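Local coordinates for protein esterase E25 (Uncultured bacterium, PDB 4Q05) that is a dimeric esterase of the bacterial hormone-sensitive lipase family, with an alpha/beta hydrolase fold, that probably hydrolyses carboxylic esters, at residues F325-I330 / E343-A347; L230-T234 / H332-A336; V184-Y188 / L215-L219. All coordinates share one frame; numbering follows the deposited sequence.

Overall arrangement
Along the chain interaction 3 closes first, pairing helix 179-194 with helix 206-221; interactions 1 and 2 follow with alternating segments, so that 332-336 lies between 325-330 and 343-347. Interactions 1 and 2 have centres about 10 Å apart and touch directly: Thr344 probably bonds the carbonyl of Tyr335, and Ile330 packs on Tyr335. All reach the central mixed sheet, interaction 2 at strand 229-235, interaction 1 at the edge strand 322-327 and interaction 3 through its helices. Interaction 3 lies about 20 Å, centre to centre, from interaction 2, meeting it through Val216 and Leu230, and about 28 Å from interaction 1. Together they link a helix layer, the probable catalytic centre and the dimer-facing edge.

Interaction 1 (F325-I330 / E343-A347); sequences FVYEGI and ETQHA. With NA (sodium ion), chain D.
Tyr327 and Glu343 carry most of this contact, with His346 at the far end of the tyrosine. Glu343 lays its aliphatic part along the ring at a slant, CG 3.5 Å from Tyr327 CD1, and the two side chains run past each other in opposite directions. Its chain then bends at chi2 (84°), which lifts the carboxylate off the ring and toward the turn after the strand. There one water donates to Glu343 OE2 and, at 2.8 Å, to Glu328 O, while Ser51 holds OE1; the buried carboxylate is thus gripped through both oxygens. The Tyr327 and His346 rings meet edge against edge, neither over the other, with planes 78° apart. Ala347 fills the next position, its CB 4.0 Å from Tyr327 CE2, and Ile330 CD1 rests 4.0 Å from Glu343 CB. Tyr327 also opens a type II turn, closed by Ile330 N to Tyr327 O at 3.1 Å, in which Gly329 supplies the positive phi. The axes of 325-327 and 343-347 are antiparallel (174°), the helix running back along the strand. Strand 322-327 is the outermost on its side within this chain, bonded to strand 294-299 and packed against helix 342-358, with helix 52-59 touching Ile330 and Glu343. Beyond it lies the second subunit: Val326 O and His312 of that subunit bind one sodium ion, and Glu328 bonds its Asp244 and Ser306, which places this contact at the dimer interface.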
loop_
_atom_site.group_PDB
_atom_site.type_symbol
_atom_site.label_atom_id
_atom_site.label_comp_id
_atom_site.label_asym_id
_atom_site.label_seq_id
_atom_site.Cartn_x
_atom_site.Cartn_y
_atom_site.Cartn_z
ATOM N N PHE A 325 -1.277 0.208 5.720
ATOM C CA PHE A 325 -0.136 -0.689 5.896
ATOM C C PHE A 325 -0.254 -1.848 4.919
ATOM O O PHE A 325 -1.271 -2.533 4.880
ATOM C CB PHE A 325 -0.077 -1.202 7.338
ATOM C CG PHE A 325 0.104 -0.102 8.337
ATOM C CD1 PHE A 325 -0.977 0.654 8.755
ATOM C CD2 PHE A 325 1.359 0.204 8.826
ATOM C CE1 PHE A 325 -0.810 1.685 9.663
ATOM C CE2 PHE A 325 1.537 1.235 9.732
ATOM C CZ PHE A 325 0.449 1.973 10.151
ATOM N N VAL A 326 0.781 -2.040 4.112
ATOM C CA VAL A 326 0.828 -3.123 3.135
ATOM C C VAL A 326 2.079 -3.941 3.430
ATOM O O VAL A 326 3.194 -3.428 3.385
ATOM C CB VAL A 326 0.915 -2.586 1.690
ATOM C CG1 VAL A 326 0.989 -3.743 0.682
ATOM C CG2 VAL A 326 -0.280 -1.662 1.385
ATOM N N TYR A 327 1.894 -5.215 3.730
ATOM C CA TYR A 327 3.014 -6.066 4.098
ATOM C C TYR A 327 3.454 -6.955 2.956
ATOM O O TYR A 327 2.659 -7.680 2.387
ATOM C CB TYR A 327 2.667 -6.907 5.325
ATOM C CG TYR A 327 2.605 -6.049 6.560
ATOM C CD1 TYR A 327 3.755 -5.769 7.295
ATOM C CD2 TYR A 327 1.409 -5.481 6.966
ATOM C CE1 TYR A 327 3.711 -4.957 8.413
ATOM C CE2 TYR A 327 1.354 -4.671 8.076
ATOM C CZ TYR A 327 2.510 -4.410 8.795
ATOM O OH TYR A 327 2.438 -3.603 9.906
ATOM N N GLU A 328 4.739 -6.884 2.638
ATOM C CA GLU A 328 5.359 -7.805 1.697
ATOM C C GLU A 328 5.013 -9.248 2.072
ATOM O O GLU A 328 5.197 -9.645 3.223
ATOM C CB GLU A 328 6.878 -7.615 1.764
ATOM C CG GLU A 328 7.698 -8.590 0.956
ATOM C CD GLU A 328 7.619 -8.302 -0.519
ATOM O OE1 GLU A 328 6.757 -7.484 -0.919
ATOM O OE2 GLU A 328 8.407 -8.895 -1.278
ATOM N N GLY A 329 4.527 -10.019 1.097
ATOM C CA GLY A 329 4.253 -11.439 1.268
ATOM C C GLY A 329 2.863 -11.776 1.787
ATOM O O GLY A 329 2.394 -12.910 1.664
ATOM N N ILE A 330 2.177 -10.785 2.345
ATOM C CA ILE A 330 0.912 -11.060 3.013
ATOM C C ILE A 330 -0.289 -11.151 2.076
ATOM O O ILE A 330 -0.524 -10.250 1.249
ATOM C CB ILE A 330 0.669 -10.060 4.156
ATOM C CG1 ILE A 330 1.401 -10.556 5.413
ATOM C CG2 ILE A 330 -0.827 -9.855 4.417
ATOM C CD1 ILE A 330 0.951 -9.887 6.707
ATOM N N GLU A 343 5.386 -9.054 11.218
ATOM C CA GLU A 343 4.398 -8.235 10.509
ATOM C C GLU A 343 3.168 -8.010 11.372
ATOM O O GLU A 343 2.643 -6.911 11.474
ATOM C CB GLU A 343 3.967 -8.918 9.202
ATOM C CG GLU A 343 5.028 -8.890 8.102
ATOM C CD GLU A 343 6.048 -10.021 8.216
ATOM O OE1 GLU A 343 5.999 -10.796 9.197
ATOM O OE2 GLU A 343 6.906 -10.139 7.310
ATOM N N THR A 344 2.708 -9.089 11.979
ATOM C CA THR A 344 1.541 -9.068 12.842
ATOM C C THR A 344 1.804 -8.285 14.114
ATOM O O THR A 344 0.977 -7.479 14.547
ATOM C CB THR A 344 1.144 -10.518 13.183
ATOM O OG1 THR A 344 0.798 -11.188 11.971
ATOM C CG2 THR A 344 -0.022 -10.564 14.150
ATOM N N GLN A 345 2.961 -8.501 14.726
ATOM C CA GLN A 345 3.293 -7.772 15.943
ATOM C C GLN A 345 3.363 -6.283 15.657
ATOM O O GLN A 345 2.904 -5.465 16.447
ATOM C CB GLN A 345 4.624 -8.252 16.523
ATOM C CG GLN A 345 4.605 -9.687 16.994
ATOM C CD GLN A 345 5.954 -10.127 17.496
ATOM O OE1 GLN A 345 6.974 -9.499 17.201
ATOM N NE2 GLN A 345 5.976 -11.207 18.264
ATOM N N HIS A 346 3.938 -5.930 14.516
ATOM C CA HIS A 346 4.046 -4.523 14.152
ATOM C C HIS A 346 2.653 -3.960 13.859
ATOM O O HIS A 346 2.257 -2.907 14.380
ATOM C CB HIS A 346 4.936 -4.378 12.922
ATOM C CG HIS A 346 4.934 -2.999 12.339
ATOM N ND1 HIS A 346 5.121 -1.869 13.102
ATOM C CD2 HIS A 346 4.781 -2.572 11.063
ATOM C CE1 HIS A 346 5.082 -0.800 12.320
ATOM N NE2 HIS A 346 4.876 -1.202 11.081
ATOM N N ALA A 347 1.903 -4.681 13.036
ATOM C CA ALA A 347 0.604 -4.194 12.593
ATOM C C ALA A 347 -0.271 -3.808 13.789
ATOM O O ALA A 347 -0.909 -2.752 13.811
ATOM C CB ALA A 347 -0.081 -5.263 11.767
HETATM NA NA NA D . 3.315 -0.561 3.843
HETATM O O HOH W 1 6.724 -8.568 5.348
#

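Interaction 2 (L230-T234 / H332-A336); sequences LFLGT and HGDYA
Thr234 OG1 is held by two groups at once: His332 ND1 donates to it over 2.7 Å, and the carboxylate of Asp302 bonds it as well. The bond to the histidine is not flat, for OG1 stands 23° out of the imidazole plane. Thr234 and His332 cross at about a right angle, and OG1 sits anti to the backbone N (chi1 -176°), which leaves the methyl CG2 to pack 3.3 Å from His332 ND1. The same CG2 lies at the edge of the Tyr335 ring, 3.9 Å from CE2, so one side chain spans both residues. Beside it Tyr335 OH passes 3.3 Å from Gly233 CA, where a side chain would collide with it; the hydroxyl itself is bonded to Glu152. At the ring's other margin Tyr335 CE1 meets Phe231 CZ at 4.1 Å. Because His332 also touches Ser206 of the probable nucleophile elbow (GxSxG) as well as Asp302, its position is consistent with that of the histidine of a Ser-Asp-His triad, the threonine hydroxyl here linking imidazole and Asp302. With an alanine in place of His332, the Thr234 hydroxyl would probably be left without its donor and Ser206 without its imidazole neighbour. Strand 229-235 lies between strands 200-205 and 294-299, and the loop joining strand 322-327 to helix 342-358 brings 332-336 over its C-terminal end.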
loop_
_atom_site.group_PDB
_atom_site.type_symbol
_atom_site.label_atom_id
_atom_site.label_comp_id
_atom_site.label_asym_id
_atom_site.label_seq_id
_atom_site.Cartn_x
_atom_site.Cartn_y
_atom_site.Cartn_z
ATOM N N LEU A 230 -11.949 3.372 12.983
ATOM C CA LEU A 230 -12.343 2.156 12.285
ATOM C C LEU A 230 -11.109 1.349 11.977
ATOM O O LEU A 230 -10.042 1.911 11.747
ATOM C CB LEU A 230 -13.024 2.481 10.961
ATOM C CG LEU A 230 -14.253 3.371 10.997
ATOM C CD1 LEU A 230 -14.831 3.438 9.587
ATOM C CD2 LEU A 230 -15.282 2.836 11.992
ATOM N N PHE A 231 -11.265 0.033 11.980
ATOM C CA PHE A 231 -10.238 -0.880 11.504
ATOM C C PHE A 231 -10.782 -1.630 10.293
ATOM O O PHE A 231 -11.819 -2.293 10.387
ATOM C CB PHE A 231 -9.884 -1.874 12.607
ATOM C CG PHE A 231 -8.960 -2.956 12.164
ATOM C CD1 PHE A 231 -7.618 -2.689 11.966
ATOM C CD2 PHE A 231 -9.435 -4.238 11.925
ATOM C CE1 PHE A 231 -6.754 -3.691 11.549
ATOM C CE2 PHE A 231 -8.591 -5.239 11.519
ATOM C CZ PHE A 231 -7.241 -4.971 11.328
ATOM N N LEU A 232 -10.109 -1.499 9.150
ATOM C CA LEU A 232 -10.503 -2.232 7.951
ATOM C C LEU A 232 -9.342 -3.080 7.437
ATOM O O LEU A 232 -8.468 -2.594 6.700
ATOM C CB LEU A 232 -10.961 -1.275 6.857
ATOM C CG LEU A 232 -12.092 -0.318 7.229
ATOM C CD1 LEU A 232 -12.367 0.604 6.060
ATOM C CD2 LEU A 232 -13.353 -1.098 7.600
ATOM N N GLY A 233 -9.301 -4.336 7.831
ATOM C CA GLY A 233 -8.317 -5.257 7.367
ATOM C C GLY A 233 -8.870 -5.946 6.163
ATOM O O GLY A 233 -9.981 -6.377 6.223
ATOM N N THR A 234 -8.090 -5.992 5.098
ATOM C CA THR A 234 -8.438 -6.602 3.829
ATOM C C THR A 234 -9.957 -6.536 3.536
ATOM O O THR A 234 -10.614 -7.516 3.416
ATOM C CB THR A 234 -7.841 -8.019 3.706
ATOM O OG1 THR A 234 -8.105 -8.555 2.432
ATOM C CG2 THR A 234 -8.374 -8.934 4.759
ATOM N N HIS A 332 -4.662 -12.295 1.812
ATOM C CA HIS A 332 -5.903 -11.973 2.518
ATOM C C HIS A 332 -5.935 -12.532 3.936
ATOM O O HIS A 332 -5.993 -13.736 4.110
ATOM C CB HIS A 332 -7.073 -12.562 1.743
ATOM C CG HIS A 332 -8.405 -12.344 2.382
ATOM N ND1 HIS A 332 -9.049 -11.122 2.372
ATOM C CD2 HIS A 332 -9.236 -13.205 3.018
ATOM C CE1 HIS A 332 -10.217 -11.243 2.976
ATOM N NE2 HIS A 332 -10.354 -12.495 3.380
ATOM N N GLY A 333 -5.911 -11.657 4.934
ATOM C CA GLY A 333 -6.009 -12.072 6.323
ATOM C C GLY A 333 -4.735 -12.586 6.975
ATOM O O GLY A 333 -4.759 -12.923 8.153
ATOM N N ASP A 334 -3.624 -12.635 6.234
ATOM C CA ASP A 334 -2.395 -13.231 6.750
ATOM C C ASP A 334 -1.762 -12.422 7.868
ATOM O O ASP A 334 -0.807 -12.881 8.496
ATOM C CB ASP A 334 -1.358 -13.424 5.636
ATOM C CG ASP A 334 -1.569 -14.693 4.855
ATOM O OD1 ASP A 334 -2.329 -15.562 5.336
ATOM O OD2 ASP A 334 -0.963 -14.823 3.763
ATOM N N TYR A 335 -2.267 -11.212 8.099
ATOM C CA TYR A 335 -1.707 -10.335 9.124
ATOM C C TYR A 335 -2.188 -10.761 10.501
ATOM O O TYR A 335 -1.734 -10.234 11.509
ATOM C CB TYR A 335 -2.124 -8.882 8.871
ATOM C CG TYR A 335 -3.619 -8.721 8.758
ATOM C CD1 TYR A 335 -4.417 -8.662 9.896
ATOM C CD2 TYR A 335 -4.238 -8.650 7.517
ATOM C CE1 TYR A 335 -5.790 -8.532 9.802
ATOM C CE2 TYR A 335 -5.609 -8.513 7.415
ATOM C CZ TYR A 335 -6.379 -8.460 8.554
ATOM O OH TYR A 335 -7.744 -8.327 8.451
ATOM N N ALA A 336 -3.125 -11.704 10.539
ATOM C CA ALA A 336 -3.731 -12.126 11.798
ATOM C C ALA A 336 -3.834 -13.638 11.877
ATOM O O ALA A 336 -4.816 -14.171 12.381
ATOM C CB ALA A 336 -5.102 -11.502 11.958
#

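Interaction 3 (V184-Y188 / L215-L219); sequences VFTVY and LVQHL
Leu215 enters between Val184 and Phe185 with one methyl for each. Its CD2 lies 3.5 Å from Val184 CG1, and its CD1 sits in the plane of the phenylalanine ring, at the edge, 3.7 Å from Phe185 CD1. One turn later Leu219 repeats the division: CD1 comes obliquely to Tyr188 CE2 at 3.4 Å, while CD2 reaches the Phe185 edge 4.0 Å from CE1. The leucine methyls therefore border the phenylalanine ring along its rim and leave one face to His218. That imidazole turns its edge to the face in an edge-to-face pair, centroids 5.3 Å apart and planes at 60°, with His218 NE2 offset toward the rim. Phe185 reaches this position because CG stands anti to the backbone N (chi1 179°), which swings the ring across to the other helix.

The helical repeat sets the spacing, since Tyr188 N bonds Val184 O and Leu219 N bonds Leu215 O. The two helix segments cross at -59°, with axes 11.2 Å apart at closest approach, a separation filled by the leucine, valine and aromatic side chains just described. Farther out, Val184 packs on Ile167 and Leu215 on Leu202, which seats both helices, 179-194 and 206-221, on the central sheet; the second begins at the probable nucleophile elbow.

Tyr188 directs its hydroxyl away from the pair, to the carbonyl of Asp225. The helices are thus joined by close apolar contacts and one aromatic pair, with no hydrogen bond or salt bridge between the two segments.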
loop_
_atom_site.group_PDB
_atom_site.type_symbol
_atom_site.label_atom_id
_atom_site.label_comp_id
_atom_site.label_asym_id
_atom_site.label_seq_id
_atom_site.Cartn_x
_atom_site.Cartn_y
_atom_site.Cartn_z
ATOM N N VAL A 184 -25.422 -5.819 13.389
ATOM C CA VAL A 184 -24.350 -4.912 13.760
ATOM C C VAL A 184 -24.935 -3.590 14.248
ATOM O O VAL A 184 -24.537 -3.072 15.287
ATOM C CB VAL A 184 -23.341 -4.705 12.623
ATOM C CG1 VAL A 184 -22.332 -3.659 13.019
ATOM C CG2 VAL A 184 -22.641 -6.029 12.319
ATOM N N PHE A 185 -25.913 -3.065 13.524
ATOM C CA PHE A 185 -26.556 -1.825 13.950
ATOM C C PHE A 185 -27.186 -1.963 15.340
ATOM O O PHE A 185 -27.053 -1.079 16.186
ATOM C CB PHE A 185 -27.603 -1.404 12.925
ATOM C CG PHE A 185 -28.334 -0.149 13.292
ATOM C CD1 PHE A 185 -27.715 1.081 13.183
ATOM C CD2 PHE A 185 -29.641 -0.201 13.741
ATOM C CE1 PHE A 185 -28.384 2.243 13.520
ATOM C CE2 PHE A 185 -30.319 0.957 14.079
ATOM C CZ PHE A 185 -29.688 2.181 13.963
ATOM N N THR A 186 -27.858 -3.086 15.574
ATOM C CA THR A 186 -28.523 -3.333 16.854
ATOM C C THR A 186 -27.541 -3.270 18.007
ATOM O O THR A 186 -27.783 -2.602 19.008
ATOM C CB THR A 186 -29.218 -4.716 16.855
ATOM O OG1 THR A 186 -30.329 -4.688 15.959
ATOM C CG2 THR A 186 -29.717 -5.077 18.236
ATOM N N VAL A 187 -26.414 -3.958 17.863
ATOM C CA VAL A 187 -25.418 -3.957 18.920
ATOM C C VAL A 187 -24.825 -2.568 19.096
ATOM O O VAL A 187 -24.654 -2.086 20.220
ATOM C CB VAL A 187 -24.297 -4.979 18.640
ATOM C CG1 VAL A 187 -23.145 -4.786 19.620
ATOM C CG2 VAL A 187 -24.846 -6.380 18.736
ATOM N N TYR A 188 -24.518 -1.912 17.987
ATOM C CA TYR A 188 -23.957 -0.564 18.068
ATOM C C TYR A 188 -24.903 0.405 18.796
ATOM O O TYR A 188 -24.479 1.143 19.687
ATOM C CB TYR A 188 -23.628 -0.026 16.678
ATOM C CG TYR A 188 -22.899 1.294 16.705
ATOM C CD1 TYR A 188 -21.546 1.351 17.033
ATOM C CD2 TYR A 188 -23.558 2.481 16.408
ATOM C CE1 TYR A 188 -20.869 2.555 17.066
ATOM C CE2 TYR A 188 -22.891 3.689 16.433
ATOM C CZ TYR A 188 -21.541 3.717 16.757
ATOM O OH TYR A 188 -20.861 4.914 16.788
ATOM N N LEU A 215 -22.376 0.095 7.748
ATOM C CA LEU A 215 -22.930 0.657 8.976
ATOM C C LEU A 215 -22.550 2.122 9.152
ATOM O O LEU A 215 -23.392 2.967 9.464
ATOM C CB LEU A 215 -22.439 -0.115 10.195
ATOM C CG LEU A 215 -22.852 0.571 11.500
ATOM C CD1 LEU A 215 -24.374 0.597 11.616
ATOM C CD2 LEU A 215 -22.237 -0.132 12.695
ATOM N N VAL A 216 -21.270 2.431 8.973
ATOM C CA VAL A 216 -20.830 3.800 9.186
ATOM C C VAL A 216 -21.544 4.747 8.218
ATOM O O VAL A 216 -21.904 5.851 8.589
ATOM C CB VAL A 216 -19.300 3.941 9.066
ATOM C CG1 VAL A 216 -18.893 5.409 9.173
ATOM C CG2 VAL A 216 -18.623 3.124 10.153
ATOM N N GLN A 217 -21.740 4.310 6.979
ATOM C CA GLN A 217 -22.455 5.116 5.999
ATOM C C GLN A 217 -23.895 5.386 6.447
ATOM O O GLN A 217 -24.396 6.505 6.332
ATOM C CB GLN A 217 -22.422 4.432 4.630
ATOM C CG GLN A 217 -21.050 4.535 3.979
ATOM C CD GLN A 217 -20.868 3.579 2.834
ATOM O OE1 GLN A 217 -21.410 2.479 2.838
ATOM N NE2 GLN A 217 -20.092 3.984 1.851
ATOM N N HIS A 218 -24.537 4.352 6.974
ATOM C CA HIS A 218 -25.881 4.458 7.533
ATOM C C HIS A 218 -25.906 5.446 8.705
ATOM O O HIS A 218 -26.715 6.379 8.726
ATOM C CB HIS A 218 -26.357 3.074 7.979
ATOM C CG HIS A 218 -27.770 3.042 8.479
ATOM N ND1 HIS A 218 -28.810 3.672 7.826
ATOM C CD2 HIS A 218 -28.320 2.436 9.560
ATOM C CE1 HIS A 218 -29.934 3.466 8.489
ATOM N NE2 HIS A 218 -29.665 2.717 9.543
ATOM N N LEU A 219 -25.002 5.256 9.665
ATOM C CA LEU A 219 -24.893 6.164 10.808
ATOM C C LEU A 219 -24.735 7.615 10.379
ATOM O O LEU A 219 -25.345 8.515 10.960
ATOM C CB LEU A 219 -23.719 5.786 11.709
ATOM C CG LEU A 219 -23.735 4.398 12.333
ATOM C CD1 LEU A 219 -22.422 4.140 13.061
ATOM C CD2 LEU A 219 -24.927 4.240 13.267
#